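Local coordinates for hemoglobin subunit beta (PDB 3MKB), which binds heme and assembles with alpha subunits into the tetrameric hemoglobin of the shortfin mako shark, which carries oxygen in the blood, at residues Glu29-Val34 and Thr97-Val102. Sequence-based numbering, arbitrary orientation.
Sequences ERMFVV and TDSFIV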
loop_
_atom_site.group_PDB
_atom_site.type_symbol
_atom_site.label_atom_id
_atom_site.label_comp_id
_atom_site.label_asym_id
_atom_site.label_seq_id
_atom_site.Cartn_x
_atom_site.Cartn_y
_atom_site.Cartn_z
ATOM N N GLU B 29 -17.539 2.545 14.035
ATOM C CA GLU B 29 -17.654 3.967 14.409
ATOM C C GLU B 29 -16.305 4.662 14.281
ATOM O O GLU B 29 -16.192 5.781 13.723
ATOM C CB GLU B 29 -18.248 4.131 15.838
ATOM C CG GLU B 29 -19.764 3.817 15.867
ATOM C CD GLU B 29 -20.368 3.698 17.287
ATOM O OE1 GLU B 29 -19.610 3.568 18.298
ATOM O OE2 GLU B 29 -21.615 3.679 17.353
ATOM N N ARG B 30 -15.271 3.981 14.762
ATOM C CA ARG B 30 -13.928 4.459 14.627
ATOM C C ARG B 30 -13.507 4.631 13.196
ATOM O O ARG B 30 -12.911 5.673 12.821
ATOM C CB ARG B 30 -12.951 3.506 15.348
ATOM C CG ARG B 30 -11.453 3.931 15.283
ATOM C CD ARG B 30 -10.582 2.926 16.153
ATOM N NE ARG B 30 -11.059 2.909 17.532
ATOM C CZ ARG B 30 -10.643 3.756 18.479
ATOM N NH1 ARG B 30 -9.723 4.678 18.195
ATOM N NH2 ARG B 30 -11.147 3.684 19.711
ATOM N N MET B 31 -13.783 3.608 12.389
ATOM C CA MET B 31 -13.381 3.623 10.974
ATOM C C MET B 31 -14.026 4.830 10.281
ATOM O O MET B 31 -13.388 5.498 9.497
ATOM C CB MET B 31 -13.798 2.334 10.287
ATOM C CG MET B 31 -13.427 2.266 8.784
ATOM S SD MET B 31 -14.324 0.922 7.982
ATOM C CE MET B 31 -16.029 1.474 8.178
ATOM N N PHE B 32 -15.262 5.150 10.640
ATOM C CA PHE B 32 -15.913 6.375 10.095
ATOM C C PHE B 32 -15.246 7.699 10.404
ATOM O O PHE B 32 -15.406 8.655 9.627
ATOM C CB PHE B 32 -17.369 6.481 10.566
ATOM C CG PHE B 32 -18.237 5.382 10.074
ATOM C CD1 PHE B 32 -17.927 4.704 8.946
ATOM C CD2 PHE B 32 -19.418 5.072 10.728
ATOM C CE1 PHE B 32 -18.774 3.650 8.498
ATOM C CE2 PHE B 32 -20.232 4.066 10.297
ATOM C CZ PHE B 32 -19.933 3.368 9.195
ATOM N N VAL B 33 -14.615 7.818 11.570
ATOM C CA VAL B 33 -14.037 9.076 12.041
ATOM C C VAL B 33 -12.624 9.071 11.483
ATOM O O VAL B 33 -12.169 10.080 10.912
ATOM C CB VAL B 33 -14.070 9.181 13.603
ATOM C CG1 VAL B 33 -13.199 10.374 14.199
ATOM C CG2 VAL B 33 -15.476 9.333 14.100
ATOM N N VAL B 34 -11.925 7.931 11.619
ATOM C CA VAL B 34 -10.521 7.870 11.172
ATOM C C VAL B 34 -10.392 7.858 9.645
ATOM O O VAL B 34 -9.475 8.503 9.109
ATOM C CB VAL B 34 -9.689 6.736 11.902
ATOM C CG1 VAL B 34 -8.230 6.664 11.368
ATOM C CG2 VAL B 34 -9.693 6.985 13.384
ATOM N N THR B 97 -10.919 -3.876 9.451
ATOM C CA THR B 97 -10.218 -4.841 10.303
ATOM C C THR B 97 -9.131 -4.155 11.131
ATOM O O THR B 97 -8.944 -4.499 12.245
ATOM C CB THR B 97 -9.660 -6.011 9.518
ATOM O OG1 THR B 97 -8.679 -5.537 8.580
ATOM C CG2 THR B 97 -10.800 -6.801 8.789
ATOM N N ASP B 98 -8.444 -3.157 10.595
ATOM C CA ASP B 98 -7.435 -2.401 11.402
ATOM C C ASP B 98 -8.099 -1.677 12.585
ATOM O O ASP B 98 -7.516 -1.551 13.658
ATOM C CB ASP B 98 -6.641 -1.391 10.542
ATOM C CG ASP B 98 -5.630 -2.078 9.608
ATOM O OD1 ASP B 98 -5.222 -3.252 9.864
ATOM O OD2 ASP B 98 -5.263 -1.461 8.587
ATOM N N SER B 99 -9.323 -1.207 12.398
ATOM C CA SER B 99 -10.042 -0.568 13.491
ATOM C C SER B 99 -10.438 -1.582 14.541
ATOM O O SER B 99 -10.513 -1.261 15.674
ATOM C CB SER B 99 -11.316 0.100 12.974
ATOM O OG SER B 99 -11.033 0.988 11.925
ATOM N N PHE B 100 -10.721 -2.809 14.113
ATOM C CA PHE B 100 -11.050 -3.889 14.988
ATOM C C PHE B 100 -9.859 -4.162 15.851
ATOM O O PHE B 100 -9.993 -4.411 17.044
ATOM C CB PHE B 100 -11.323 -5.180 14.190
ATOM C CG PHE B 100 -12.759 -5.519 14.097
ATOM C CD1 PHE B 100 -13.349 -6.293 15.079
ATOM C CD2 PHE B 100 -13.534 -5.032 13.026
ATOM C CE1 PHE B 100 -14.702 -6.611 15.041
ATOM C CE2 PHE B 100 -14.895 -5.355 12.942
ATOM C CZ PHE B 100 -15.488 -6.150 13.957
ATOM N N ILE B 101 -8.700 -4.226 15.207
ATOM C CA ILE B 101 -7.441 -4.454 15.946
ATOM C C ILE B 101 -7.244 -3.358 16.990
ATOM O O ILE B 101 -6.860 -3.647 18.112
ATOM C CB ILE B 101 -6.248 -4.534 14.973
ATOM C CG1 ILE B 101 -6.324 -5.885 14.250
ATOM C CG2 ILE B 101 -4.903 -4.452 15.740
ATOM C CD1 ILE B 101 -5.525 -5.973 13.047
ATOM N N VAL B 102 -7.504 -2.092 16.620
ATOM C CA VAL B 102 -7.411 -0.997 17.608
ATOM C C VAL B 102 -8.394 -1.271 18.766
ATOM O O VAL B 102 -8.043 -1.022 19.909
ATOM C CB VAL B 102 -7.600 0.379 16.965
ATOM C CG1 VAL B 102 -7.824 1.531 18.052
ATOM C CG2 VAL B 102 -6.363 0.712 16.120
#
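R30 reaches across from helix 20-34 and lays its side chain over V102 of helix 93-108, the two side chains crossing at about a right angle. CG1 of V102 sits against one face of the guanidinium, 3.4 Å above its plane and shifted toward the rim, with R30 NE 3.6 Å from V102 CG1. The aliphatic part joins in, R30 CD lying 3.6 Å from the same methyl, V102 CG1. With CG anti to the backbone N (chi1 -179°), the arginine chain runs out straight until it bends at chi3 and brings the flat group over the valine. Its charge is answered beyond V102: NE forms a salt bridge with E103 OE1, while NH1 and NH2 hydrogen-bond to H121 ND1 and F116 O of a neighbouring alpha subunit. Cutting R30 back to alanine would probably leave E103 without its cationic mate, take the guanidinium off the V102 methyl and cost the alpha chain two hydrogen bonds. R30 CD also passes 4.3 Å from S99 CB, and S99 OG, hydrogen-bonded back to L95 O in its own helix, lies 3.5 Å from M31 CB. These four touching residues are all buried. The loose part begins at V34, which points its CB the same way but stops short of helix 93-108 and packs on H121 of that alpha chain; E29, exposed, makes no contact with helix 93-108. M31 leads away toward the heme. The segment axes approach to 9.0 Å and cross steeply, at 114°, which keeps the meeting to a few residues. This is the B-G helix crossing of the globin fold, set beside the heme pocket and, through R30, at an alpha-beta interface of hemoglobin.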